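Local structure of aspartate aminotransferase, cytoplasmic (Schizosaccharomyces pombe 972h-, 6JPK) at residues E85-P90 / V249-A254; G169-I174 / W202-E207; V216-A221 / S234-E239; N244-V249 / M267-K272. The protein catalyses, as a pyridoxal 5'-phosphate-dependent homodimer, the transfer of the amino group of L-aspartate to 2-oxoglutarate, giving oxaloacetate and L-glutamate. The protein carries 1 engineered substitution. All blocks are in the same frame, centred on the assembly; numbering follows the deposited sequence.

Contact 1: E85-P90 / V249-A254. With PO4 (phosphate ion), chain C.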
loop_
_atom_site.group_PDB
_atom_site.type_symbol
_atom_site.label_atom_id
_atom_site.label_comp_id
_atom_site.label_asym_id
_atom_site.label_seq_id
_atom_site.Cartn_x
_atom_site.Cartn_y
_atom_site.Cartn_z
ATOM N N GLU A 85 1.155 19.806 9.132
ATOM C CA GLU A 85 1.481 20.838 10.110
ATOM C C GLU A 85 2.895 20.663 10.660
ATOM O O GLU A 85 3.623 21.650 10.836
ATOM C CB GLU A 85 0.452 20.838 11.248
ATOM C CG GLU A 85 -0.908 21.356 10.798
ATOM C CD GLU A 85 -1.998 21.266 11.865
ATOM O OE1 GLU A 85 -2.870 22.166 11.892
ATOM O OE2 GLU A 85 -1.998 20.300 12.665
ATOM N N VAL A 86 3.316 19.419 10.923
ATOM C CA VAL A 86 4.632 19.243 11.540
ATOM C C VAL A 86 5.751 19.566 10.539
ATOM O O VAL A 86 6.847 19.978 10.944
ATOM C CB VAL A 86 4.777 17.830 12.146
ATOM C CG1 VAL A 86 4.889 16.766 11.060
ATOM C CG2 VAL A 86 5.995 17.762 13.106
ATOM N N LEU A 87 5.482 19.432 9.227
ATOM C CA LEU A 87 6.450 19.835 8.200
ATOM C C LEU A 87 6.606 21.346 8.129
ATOM O O LEU A 87 7.696 21.846 7.836
ATOM C CB LEU A 87 6.015 19.341 6.818
ATOM C CG LEU A 87 6.082 17.850 6.513
ATOM C CD1 LEU A 87 5.542 17.578 5.112
ATOM C CD2 LEU A 87 7.519 17.345 6.669
ATOM N N PHE A 88 5.515 22.083 8.331
ATOM C CA PHE A 88 5.429 23.503 8.030
ATOM C C PHE A 88 5.071 24.313 9.271
ATOM O O PHE A 88 4.288 25.265 9.205
ATOM C CB PHE A 88 4.407 23.761 6.916
ATOM C CG PHE A 88 4.793 23.153 5.574
ATOM C CD1 PHE A 88 5.926 23.593 4.897
ATOM C CD2 PHE A 88 4.023 22.157 5.000
ATOM C CE1 PHE A 88 6.294 23.042 3.664
ATOM C CE2 PHE A 88 4.381 21.600 3.769
ATOM C CZ PHE A 88 5.522 22.042 3.107
ATOM N N ARG A 89 5.657 23.968 10.417
ATOM C CA ARG A 89 5.380 24.752 11.621
ATOM C C ARG A 89 5.688 26.239 11.444
ATOM O O ARG A 89 4.880 27.062 11.917
ATOM C CB ARG A 89 6.120 24.148 12.830
ATOM C CG ARG A 89 5.789 22.652 13.073
ATOM C CD ARG A 89 5.720 22.264 14.563
ATOM N NE ARG A 89 7.039 22.216 15.189
ATOM C CZ ARG A 89 7.256 22.161 16.502
ATOM N NH1 ARG A 89 6.236 22.150 17.357
ATOM N NH2 ARG A 89 8.502 22.124 16.961
ATOM N N PRO A 90 6.772 26.659 10.772
ATOM C CA PRO A 90 6.953 28.101 10.517
ATOM C C PRO A 90 6.003 28.683 9.477
ATOM O O PRO A 90 6.026 29.902 9.281
ATOM C CB PRO A 90 8.402 28.199 10.021
ATOM C CG PRO A 90 9.058 26.899 10.450
ATOM C CD PRO A 90 7.963 25.890 10.364
ATOM N N VAL A 249 6.112 17.252 -1.723
ATOM C CA VAL A 249 6.834 16.701 -0.578
ATOM C C VAL A 249 6.392 15.260 -0.365
ATOM O O VAL A 249 5.188 14.983 -0.308
ATOM C CB VAL A 249 6.600 17.519 0.709
ATOM C CG1 VAL A 249 7.428 16.935 1.856
ATOM C CG2 VAL A 249 6.916 18.999 0.498
ATOM N N CYS A 250 7.356 14.348 -0.226
ATOM C CA CYS A 250 7.087 12.953 0.120
ATOM C C CYS A 250 7.641 12.676 1.514
ATOM O O CYS A 250 8.853 12.768 1.731
ATOM C CB CYS A 250 7.703 11.999 -0.903
ATOM S SG CYS A 250 7.213 12.361 -2.598
ATOM N N GLN A 251 6.757 12.314 2.444
ATOM C CA GLN A 251 7.055 12.293 3.870
ATOM C C GLN A 251 6.862 10.888 4.407
ATOM O O GLN A 251 5.855 10.241 4.108
ATOM C CB GLN A 251 6.147 13.276 4.612
ATOM C CG GLN A 251 6.198 13.249 6.126
ATOM C CD GLN A 251 5.118 14.161 6.716
ATOM O OE1 GLN A 251 4.033 14.285 6.141
ATOM N NE2 GLN A 251 5.422 14.827 7.828
ATOM N N SER A 252 7.828 10.414 5.186
ATOM C CA SER A 252 7.758 9.106 5.816
ATOM C C SER A 252 7.851 9.256 7.327
ATOM O O SER A 252 8.636 10.067 7.831
ATOM C CB SER A 252 8.895 8.186 5.319
ATOM O OG SER A 252 8.953 6.986 6.066
ATOM N N PHE A 253 7.060 8.459 8.046
ATOM C CA PHE A 253 7.192 8.336 9.489
ATOM C C PHE A 253 7.841 7.016 9.883
ATOM O O PHE A 253 7.815 6.646 11.063
ATOM C CB PHE A 253 5.827 8.490 10.173
ATOM C CG PHE A 253 5.254 9.873 10.045
ATOM C CD1 PHE A 253 4.503 10.226 8.932
ATOM C CD2 PHE A 253 5.490 10.825 11.017
ATOM C CE1 PHE A 253 3.980 11.506 8.799
ATOM C CE2 PHE A 253 4.976 12.100 10.887
ATOM C CZ PHE A 253 4.223 12.441 9.774
ATOM N N ALA A 254 8.427 6.308 8.911
ATOM C CA ALA A 254 9.013 4.999 9.177
ATOM C C ALA A 254 10.111 5.089 10.230
ATOM O O ALA A 254 10.148 4.291 11.174
ATOM C CB ALA A 254 9.561 4.403 7.877
HETATM P P PO4 C . 9.608 4.030 3.510
HETATM O O1 PO4 C . 8.908 3.578 2.244
HETATM O O2 PO4 C . 8.814 5.096 4.231
HETATM O O3 PO4 C . 9.788 2.814 4.395
HETATM O O4 PO4 C . 10.971 4.611 3.220
#
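V249 touches the end of the helical segment with both methyls: CG1 lies 3.8 Å from L87 CD1, while CG2 approaches CZ of F88, the residue where the chain leaves the helix, at 4.2 Å. Two residues on, Q251 holds CG anti to its backbone N (chi1 172°) and runs extended, meeting L87 tip to tip. The L87 branch point sits against the amide, with CG 3.4 Å from Q251 NE2, and V86 CG1 comes obliquely to the same nitrogen at 3.8 Å. This buried amide is not left to apolar neighbours: OE1 is bonded to H268 NE2 and NE2 to A83 O, two bonds that fix its rotation. An alanine in place of L87 would probably open a gap beside V249 CG1 and leave the Q251 amide poorly packed. At S252 the strand ends in an ST turn, OG accepting from A254 N at 3.0 Å while donating to phosphate O2 at 2.6 Å. S107, G108, T109 and R263 of the same chain, with Y70 of the second subunit, also bond to this ion, consistent with the pocket for the cofactor phosphate. Helix 77-87 thus rests on strand 247-252, with L87 also touching I220 of strand 215-220, H268 of strand 264-270 and L237 of helix 235-241.

Contact 2: G169-I174 / W202-E207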
loop_
_atom_site.group_PDB
_atom_site.type_symbol
_atom_site.label_atom_id
_atom_site.label_comp_id
_atom_site.label_asym_id
_atom_site.label_seq_id
_atom_site.Cartn_x
_atom_site.Cartn_y
_atom_site.Cartn_z
ATOM N N GLY A 169 29.537 20.612 -8.408
ATOM C CA GLY A 169 28.985 19.719 -9.418
ATOM C C GLY A 169 27.466 19.731 -9.462
ATOM O O GLY A 169 26.867 19.755 -10.543
ATOM N N MET A 170 26.815 19.702 -8.295
ATOM C CA MET A 170 25.356 19.792 -8.270
ATOM C C MET A 170 24.872 21.115 -8.865
ATOM O O MET A 170 23.969 21.141 -9.711
ATOM C CB MET A 170 24.844 19.625 -6.835
ATOM C CG MET A 170 23.340 19.873 -6.684
ATOM S SD MET A 170 22.721 19.367 -5.069
ATOM C CE MET A 170 20.937 19.609 -5.297
ATOM N N LEU A 171 25.458 22.229 -8.424
ATOM C CA LEU A 171 25.068 23.538 -8.942
ATOM C C LEU A 171 25.215 23.595 -10.458
ATOM O O LEU A 171 24.345 24.124 -11.164
ATOM C CB LEU A 171 25.929 24.622 -8.289
ATOM C CG LEU A 171 25.254 25.882 -7.744
ATOM C CD1 LEU A 171 24.479 26.519 -8.836
ATOM C CD2 LEU A 171 24.327 25.561 -6.579
ATOM N N SER A 172 26.313 23.050 -10.975
ATOM C CA SER A 172 26.558 23.119 -12.405
ATOM C C SER A 172 25.513 22.320 -13.175
ATOM O O SER A 172 25.037 22.761 -14.228
ATOM C CB SER A 172 27.978 22.627 -12.697
ATOM O OG SER A 172 28.182 22.500 -14.084
ATOM N N THR A 173 25.126 21.155 -12.648
ATOM C CA THR A 173 24.072 20.365 -13.279
ATOM C C THR A 173 22.732 21.095 -13.237
ATOM O O THR A 173 21.981 21.077 -14.220
ATOM C CB THR A 173 23.974 18.988 -12.611
ATOM O OG1 THR A 173 25.194 18.271 -12.838
ATOM C CG2 THR A 173 22.816 18.163 -13.189
ATOM N N ILE A 174 22.420 21.757 -12.122
ATOM C CA ILE A 174 21.172 22.516 -12.056
ATOM C C ILE A 174 21.128 23.571 -13.156
ATOM O O ILE A 174 20.116 23.725 -13.846
ATOM C CB ILE A 174 20.991 23.151 -10.665
ATOM C CG1 ILE A 174 20.736 22.065 -9.613
ATOM C CG2 ILE A 174 19.840 24.182 -10.704
ATOM C CD1 ILE A 174 20.808 22.559 -8.177
ATOM N N TRP A 202 22.371 25.679 0.370
ATOM C CA TRP A 202 20.965 25.513 0.008
ATOM C C TRP A 202 20.409 26.755 -0.675
ATOM O O TRP A 202 19.657 26.651 -1.655
ATOM C CB TRP A 202 20.126 25.215 1.249
ATOM C CG TRP A 202 19.939 23.770 1.600
ATOM C CD1 TRP A 202 20.235 23.175 2.789
ATOM C CD2 TRP A 202 19.357 22.758 0.776
ATOM N NE1 TRP A 202 19.884 21.845 2.754
ATOM C CE2 TRP A 202 19.343 21.565 1.527
ATOM C CE3 TRP A 202 18.845 22.743 -0.527
ATOM C CZ2 TRP A 202 18.854 20.364 1.014
ATOM C CZ3 TRP A 202 18.350 21.558 -1.027
ATOM C CH2 TRP A 202 18.364 20.379 -0.258
ATOM N N LEU A 203 20.721 27.937 -0.139
ATOM C CA LEU A 203 20.184 29.167 -0.713
ATOM C C LEU A 203 20.653 29.341 -2.151
ATOM O O LEU A 203 19.878 29.739 -3.028
ATOM C CB LEU A 203 20.604 30.368 0.138
ATOM C CG LEU A 203 20.064 30.421 1.571
ATOM C CD1 LEU A 203 20.615 31.657 2.278
ATOM C CD2 LEU A 203 18.537 30.417 1.580
ATOM N N SER A 204 21.923 29.036 -2.413
ATOM C CA SER A 204 22.431 29.085 -3.781
ATOM C C SER A 204 21.792 28.002 -4.654
ATOM O O SER A 204 21.509 28.237 -5.835
ATOM C CB SER A 204 23.951 28.954 -3.749
ATOM O OG SER A 204 24.476 28.676 -5.031
ATOM N N ILE A 205 21.551 26.815 -4.093
ATOM C CA ILE A 205 20.850 25.766 -4.833
ATOM C C ILE A 205 19.441 26.227 -5.213
ATOM O O ILE A 205 18.999 26.055 -6.358
ATOM C CB ILE A 205 20.816 24.461 -4.015
ATOM C CG1 ILE A 205 22.195 23.806 -3.978
ATOM C CG2 ILE A 205 19.795 23.480 -4.591
ATOM C CD1 ILE A 205 22.303 22.717 -2.912
ATOM N N PHE A 206 18.715 26.817 -4.260
ATOM C CA PHE A 206 17.359 27.291 -4.548
ATOM C C PHE A 206 17.368 28.367 -5.625
ATOM O O PHE A 206 16.518 28.364 -6.524
ATOM C CB PHE A 206 16.694 27.830 -3.277
ATOM C CG PHE A 206 16.396 26.774 -2.249
ATOM C CD1 PHE A 206 16.156 25.464 -2.633
ATOM C CD2 PHE A 206 16.364 27.096 -0.895
ATOM C CE1 PHE A 206 15.874 24.493 -1.687
ATOM C CE2 PHE A 206 16.082 26.128 0.060
ATOM C CZ PHE A 206 15.838 24.825 -0.337
ATOM N N GLU A 207 18.330 29.291 -5.555
ATOM C CA GLU A 207 18.415 30.360 -6.549
ATOM C C GLU A 207 18.542 29.799 -7.963
ATOM O O GLU A 207 17.870 30.261 -8.893
ATOM C CB GLU A 207 19.600 31.280 -6.234
ATOM C CG GLU A 207 19.784 32.410 -7.242
ATOM C CD GLU A 207 21.200 32.486 -7.813
ATOM O OE1 GLU A 207 22.171 32.345 -7.029
ATOM O OE2 GLU A 207 21.341 32.681 -9.048
#
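M170 carries CG anti to its backbone N (chi1 173°) and stays extended, while I205 turns CG1 anti to its carbonyl carbon (chi1 -73°); the two side chains then cross at about a right angle, with M170 SD 4.0 Å from I205 CD1. I205 is the hub, for CG1, CG2 and CD1 each have a partner. CG1 receives L171 CD2 at 3.8 Å, and CG2 meets I174 CD1 at 3.8 Å, again at roughly a right angle. A glycine here would probably deprive M170, L171 and I174 of their common partner and open a gap between the helices. Beside this apolar cluster, L171 CD2 also lies 3.5 Å from S204 OG, a hydroxyl already hydrogen-bonded to Y167 OH. Segments 169-174 and 202-207 run nearly parallel, 14° apart in direction, with axes 10.1 Å apart at closest approach. Such alignment suits the alpha/beta sheet of this fold, where helix 199-211 is the crossover between parallel strands 182-186 and 215-220, and helix 167-176 leads into the first of them. M170 also touches Y155 of strand 152-159, and on another side of helix 199-211 W202 and F206 lie against helix 235-241.

Contact 3: V216-A221 / S234-E239; sequences VVFDIA and SWALNE
L237 lays CD1 over one face of the F218 ring, the central touch in a beta-alpha-beta crossover: strand 215-220 leads through helix 235-241 to its parallel neighbour, strand 247-252. The methyl sits toward the CG end of the ring, 3.5 Å from F218 CG, and lies 3.9 Å from the ring centroid, a CH-pi contact over the face. The two side chains slide past each other in opposite directions. At the far end of the ring A236 O lies 4.0 Å from F218 CZ, and A236 CB is 4.4 Å from F218 CE1. The other L237 branch, CD2, meets I220 CD1 at 4.1 Å. I220 places CG1 anti to the backbone N (chi1 -178°), and CD1 beyond it comes within 4.3 Å of S234 CA at the start of the helix.

Strand segment 216-220 and helix segment 235-239 run almost antiparallel, at 155° with axes 10.1 Å apart at closest approach, as expected of a helix returning over its sheet. In the next shell, F206 and L185 touch F218, while V249 packs against both I220 and L237. Between the residues facing the helix, D219 points away, its OD2 bonded to H141 and N112. The start of the helix is held by N238, whose amide binds L87 O as well as its own first turn. S234 O, at the N-cap position, accepts twice from N238: once from the backbone N, and once from ND2, 3.0 Å away and 52° out of the carbonyl plane.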
loop_
_atom_site.group_PDB
_atom_site.type_symbol
_atom_site.label_atom_id
_atom_site.label_comp_id
_atom_site.label_asym_id
_atom_site.label_seq_id
_atom_site.Cartn_x
_atom_site.Cartn_y
_atom_site.Cartn_z
ATOM N N VAL A 216 10.365 21.134 -8.185
ATOM C CA VAL A 216 11.046 20.602 -7.002
ATOM C C VAL A 216 10.167 19.569 -6.301
ATOM O O VAL A 216 8.982 19.825 -6.028
ATOM C CB VAL A 216 11.439 21.739 -6.041
ATOM C CG1 VAL A 216 11.897 21.171 -4.704
ATOM C CG2 VAL A 216 12.556 22.594 -6.669
ATOM N N VAL A 217 10.753 18.404 -6.012
ATOM C CA VAL A 217 10.164 17.357 -5.178
ATOM C C VAL A 217 11.126 17.101 -4.018
ATOM O O VAL A 217 12.265 16.674 -4.240
ATOM C CB VAL A 217 9.921 16.053 -5.961
ATOM C CG1 VAL A 217 9.285 14.994 -5.056
ATOM C CG2 VAL A 217 9.086 16.309 -7.210
ATOM N N PHE A 218 10.685 17.395 -2.797
ATOM C CA PHE A 218 11.457 17.085 -1.597
ATOM C C PHE A 218 11.091 15.702 -1.082
ATOM O O PHE A 218 9.910 15.368 -0.963
ATOM C CB PHE A 218 11.201 18.096 -0.481
ATOM C CG PHE A 218 11.887 19.417 -0.668
ATOM C CD1 PHE A 218 13.236 19.549 -0.416
ATOM C CD2 PHE A 218 11.161 20.538 -1.047
ATOM C CE1 PHE A 218 13.869 20.782 -0.569
ATOM C CE2 PHE A 218 11.782 21.778 -1.203
ATOM C CZ PHE A 218 13.139 21.897 -0.965
ATOM N N ASP A 219 12.101 14.913 -0.758
ATOM C CA ASP A 219 11.925 13.672 -0.011
ATOM C C ASP A 219 12.367 13.935 1.425
ATOM O O ASP A 219 13.519 14.319 1.658
ATOM C CB ASP A 219 12.743 12.546 -0.641
ATOM C CG ASP A 219 12.285 11.159 -0.187
ATOM O OD1 ASP A 219 11.970 10.979 1.010
ATOM O OD2 ASP A 219 12.237 10.243 -1.036
ATOM N N ILE A 220 11.457 13.781 2.388
ATOM C CA ILE A 220 11.781 14.024 3.793
ATOM C C ILE A 220 11.419 12.763 4.581
ATOM O O ILE A 220 10.292 12.593 5.063
ATOM C CB ILE A 220 11.111 15.286 4.356
ATOM C CG1 ILE A 220 11.534 15.520 5.807
ATOM C CG2 ILE A 220 9.586 15.281 4.197
ATOM C CD1 ILE A 220 11.447 16.985 6.228
ATOM N N ALA A 221 12.388 11.868 4.719
ATOM C CA ALA A 221 12.203 10.609 5.421
ATOM C C ALA A 221 12.749 10.616 6.844
ATOM O O ALA A 221 12.522 9.644 7.572
ATOM C CB ALA A 221 12.869 9.475 4.633
ATOM N N SER A 234 13.313 20.281 8.992
ATOM C CA SER A 234 12.455 20.757 7.912
ATOM C C SER A 234 12.860 22.140 7.398
ATOM O O SER A 234 12.099 22.753 6.637
ATOM C CB SER A 234 10.987 20.781 8.366
ATOM O OG SER A 234 10.777 21.754 9.388
ATOM N N TRP A 235 14.045 22.628 7.775
ATOM C CA TRP A 235 14.449 23.991 7.426
ATOM C C TRP A 235 14.432 24.230 5.917
ATOM O O TRP A 235 13.970 25.279 5.453
ATOM C CB TRP A 235 15.848 24.298 7.986
ATOM C CG TRP A 235 16.295 25.688 7.597
ATOM C CD1 TRP A 235 16.057 26.845 8.281
ATOM C CD2 TRP A 235 16.995 26.065 6.399
ATOM N NE1 TRP A 235 16.592 27.919 7.595
ATOM C CE2 TRP A 235 17.175 27.463 6.440
ATOM C CE3 TRP A 235 17.502 25.349 5.305
ATOM C CZ2 TRP A 235 17.830 28.170 5.415
ATOM C CZ3 TRP A 235 18.158 26.055 4.287
ATOM C CH2 TRP A 235 18.317 27.451 4.357
ATOM N N ALA A 236 14.949 23.276 5.134
ATOM C CA ALA A 236 15.047 23.475 3.690
ATOM C C ALA A 236 13.672 23.595 3.049
ATOM O O ALA A 236 13.469 24.436 2.164
ATOM C CB ALA A 236 15.841 22.330 3.049
ATOM N N LEU A 237 12.724 22.744 3.472
ATOM C CA LEU A 237 11.336 22.836 3.034
ATOM C C LEU A 237 10.760 24.217 3.273
ATOM O O LEU A 237 10.123 24.805 2.391
ATOM C CB LEU A 237 10.476 21.826 3.791
ATOM C CG LEU A 237 10.073 20.537 3.122
ATOM C CD1 LEU A 237 11.328 19.784 2.754
ATOM C CD2 LEU A 237 9.210 19.758 4.105
ATOM N N ASN A 238 10.915 24.718 4.494
ATOM C CA ASN A 238 10.292 25.982 4.849
ATOM C C ASN A 238 11.011 27.156 4.209
ATOM O O ASN A 238 10.390 28.194 3.946
ATOM C CB ASN A 238 10.232 26.110 6.369
ATOM C CG ASN A 238 9.137 25.230 6.960
ATOM O OD1 ASN A 238 7.952 25.562 6.888
ATOM N ND2 ASN A 238 9.520 24.089 7.492
ATOM N N GLU A 239 12.304 27.015 3.941
ATOM C CA GLU A 239 12.989 28.074 3.208
ATOM C C GLU A 239 12.458 28.171 1.784
ATOM O O GLU A 239 12.251 29.276 1.262
ATOM C CB GLU A 239 14.497 27.828 3.207
ATOM C CG GLU A 239 15.317 29.066 2.856
ATOM C CD GLU A 239 15.223 30.175 3.919
ATOM O OE1 GLU A 239 14.763 29.920 5.069
ATOM O OE2 GLU A 239 15.616 31.312 3.599
#

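Contact 4: N244-V249 / M267-K272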
loop_
_atom_site.group_PDB
_atom_site.type_symbol
_atom_site.label_atom_id
_atom_site.label_comp_id
_atom_site.label_asym_id
_atom_site.label_seq_id
_atom_site.Cartn_x
_atom_site.Cartn_y
_atom_site.Cartn_z
ATOM N N ASN A 244 7.537 31.050 -3.274
ATOM C CA ASN A 244 6.186 31.060 -3.853
ATOM C C ASN A 244 6.136 30.313 -5.194
ATOM O O ASN A 244 5.583 30.799 -6.184
ATOM C CB ASN A 244 5.671 32.505 -3.989
ATOM C CG ASN A 244 4.132 32.607 -4.019
ATOM O OD1 ASN A 244 3.410 31.798 -3.415
ATOM N ND2 ASN A 244 3.630 33.622 -4.725
ATOM N N LYS A 245 6.737 29.119 -5.224
ATOM C CA LYS A 245 6.591 28.162 -6.319
ATOM C C LYS A 245 5.881 26.920 -5.794
ATOM O O LYS A 245 6.208 26.434 -4.712
ATOM C CB LYS A 245 7.962 27.772 -6.914
ATOM C CG LYS A 245 8.788 28.963 -7.424
ATOM C CD LYS A 245 8.564 29.251 -8.913
ATOM C CE LYS A 245 9.374 28.274 -9.767
ATOM N NZ LYS A 245 9.291 28.424 -11.262
ATOM N N ASP A 246 4.908 26.391 -6.529
ATOM C CA ASP A 246 4.324 25.149 -6.043
ATOM C C ASP A 246 5.356 24.018 -6.143
ATOM O O ASP A 246 6.280 24.064 -6.965
ATOM C CB ASP A 246 3.005 24.801 -6.763
ATOM C CG ASP A 246 3.033 25.000 -8.287
ATOM O OD1 ASP A 246 3.615 25.991 -8.783
ATOM O OD2 ASP A 246 2.383 24.184 -8.994
ATOM N N PHE A 247 5.236 23.036 -5.251
ATOM C CA PHE A 247 6.208 21.946 -5.180
ATOM C C PHE A 247 5.570 20.764 -4.456
ATOM O O PHE A 247 4.460 20.870 -3.922
ATOM C CB PHE A 247 7.514 22.395 -4.495
ATOM C CG PHE A 247 7.357 22.793 -3.028
ATOM C CD1 PHE A 247 6.807 24.020 -2.673
ATOM C CD2 PHE A 247 7.802 21.948 -2.013
ATOM C CE1 PHE A 247 6.674 24.392 -1.328
ATOM C CE2 PHE A 247 7.673 22.306 -0.662
ATOM C CZ PHE A 247 7.111 23.535 -0.318
ATOM N N PHE A 248 6.300 19.638 -4.427
ATOM C CA PHE A 248 5.835 18.384 -3.839
ATOM C C PHE A 248 6.716 17.961 -2.675
ATOM O O PHE A 248 7.921 18.242 -2.650
ATOM C CB PHE A 248 5.823 17.236 -4.853
ATOM C CG PHE A 248 4.866 17.440 -5.990
ATOM C CD1 PHE A 248 5.199 18.275 -7.051
ATOM C CD2 PHE A 248 3.637 16.780 -6.009
ATOM C CE1 PHE A 248 4.322 18.459 -8.114
ATOM C CE2 PHE A 248 2.758 16.950 -7.075
ATOM C CZ PHE A 248 3.094 17.803 -8.119
ATOM N N VAL A 249 6.112 17.252 -1.723
ATOM C CA VAL A 249 6.834 16.701 -0.578
ATOM C C VAL A 249 6.392 15.260 -0.365
ATOM O O VAL A 249 5.188 14.983 -0.308
ATOM C CB VAL A 249 6.600 17.519 0.709
ATOM C CG1 VAL A 249 7.428 16.935 1.856
ATOM C CG2 VAL A 249 6.916 18.999 0.498
ATOM N N MET A 267 1.983 12.062 1.046
ATOM C CA MET A 267 2.440 12.893 -0.062
ATOM C C MET A 267 1.721 14.230 0.015
ATOM O O MET A 267 0.519 14.279 0.294
ATOM C CB MET A 267 2.173 12.234 -1.426
ATOM C CG MET A 267 2.933 12.881 -2.603
ATOM S SD MET A 267 1.886 13.427 -3.994
ATOM C CE MET A 267 1.152 14.911 -3.346
ATOM N N HIS A 268 2.456 15.317 -0.230
ATOM C CA HIS A 268 1.877 16.657 -0.190
ATOM C C HIS A 268 2.212 17.400 -1.472
ATOM O O HIS A 268 3.355 17.358 -1.939
ATOM C CB HIS A 268 2.394 17.493 0.995
ATOM C CG HIS A 268 2.308 16.798 2.319
ATOM N ND1 HIS A 268 1.209 16.903 3.143
ATOM C CD2 HIS A 268 3.192 16.000 2.966
ATOM C CE1 HIS A 268 1.412 16.187 4.236
ATOM N NE2 HIS A 268 2.610 15.634 4.155
ATOM N N TYR A 269 1.211 18.073 -2.031
ATOM C CA TYR A 269 1.402 19.085 -3.063
ATOM C C TYR A 269 1.070 20.430 -2.446
ATOM O O TYR A 269 -0.038 20.621 -1.924
ATOM C CB TYR A 269 0.531 18.815 -4.289
ATOM C CG TYR A 269 0.478 19.960 -5.290
ATOM C CD1 TYR A 269 1.586 20.291 -6.065
ATOM C CD2 TYR A 269 -0.686 20.700 -5.461
ATOM C CE1 TYR A 269 1.532 21.336 -6.985
ATOM C CE2 TYR A 269 -0.753 21.748 -6.368
ATOM C CZ TYR A 269 0.359 22.063 -7.132
ATOM O OH TYR A 269 0.294 23.098 -8.048
ATOM N N VAL A 270 2.033 21.342 -2.476
ATOM C CA VAL A 270 1.896 22.662 -1.872
ATOM C C VAL A 270 1.508 23.614 -2.994
ATOM O O VAL A 270 2.369 24.107 -3.729
ATOM C CB VAL A 270 3.182 23.110 -1.171
ATOM C CG1 VAL A 270 2.969 24.477 -0.500
ATOM C CG2 VAL A 270 3.639 22.058 -0.154
ATOM N N ALA A 271 0.205 23.875 -3.120
ATOM C CA ALA A 271 -0.317 24.667 -4.220
ATOM C C ALA A 271 -0.126 26.160 -3.970
ATOM O O ALA A 271 0.082 26.611 -2.838
ATOM C CB ALA A 271 -1.802 24.368 -4.434
ATOM N N LYS A 272 -0.218 26.938 -5.049
ATOM C CA LYS A 272 -0.247 28.384 -4.892
ATOM C C LYS A 272 -1.633 28.888 -4.513
ATOM O O LYS A 272 -1.750 30.003 -4.005
ATOM C CB LYS A 272 0.227 29.072 -6.175
ATOM C CG LYS A 272 1.712 28.865 -6.450
ATOM C CD LYS A 272 2.073 29.280 -7.853
ATOM C CE LYS A 272 2.092 30.786 -7.991
ATOM N NZ LYS A 272 3.344 31.336 -7.431
HETATM O O HOH W 1 0.246 31.899 -3.599
#
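F248 and Y269 form the apolar centre on one face of the sheet, Y269 CD1 lying over the F248 ring 3.6 Å from CZ. Their planes are inclined at 45°, with ring centroids 5.0 Å apart. M267 CE adds to the cluster from the edge of the F248 ring, 4.1 Å from CD2. On the opposite face F247 and V270 lie side by side, pointing the same way, and V270 CG2 sits over the F247 ring, 4.1 Å from its centroid; F240 meets this phenylalanine edge-to-face.

The backbone between these two faces is a beta hairpin of strands 247-252 and 264-270. F247 with V270 and V249 with H268 are hydrogen-bonded pairs flanking the non-hydrogen-bonded pair F248 and Y269. V270 N gives a nearly straight bond to F247 O at 2.9 Å, whereas the return bond from F247 N to V270 O is weak. Both bonds between V249 and H268 are firm, and S102 holds H268 ND1.

Farther out, Y269 OH donates to D246 OD2 at 2.5 Å on the anti side of the carboxylate. S2 N and D3 N of the second subunit bind the same carboxylate, through OD2 and OD1 respectively, and would probably stabilise its charge. K272 folds its end back, with chi4 at 79° turning NZ to N244 O at 2.6 Å. A water donates to both N244 OD1 and K272 O, the latter at 2.8 Å.

How the contacts relate
From the N terminus, segment 85-90 comes first and waits 158 residues for its partner on strand 247-252, so contact 1 closes the longest loop. Within that loop contacts 2 and 3 open and close in series, the first pairing two helices, the second setting helix 235-241 on strand 215-220. Contact 4 opens at 244-249 before contact 1 has closed and ends at 267-272, so the two cross, sharing V249. Contacts 1, 3 and 4 meet on one mixed sheet; F206 against F218 links contact 2 to contact 3. The chain illustrates how a helix pair, a crossover and a hairpin are tied together by one long-range closure.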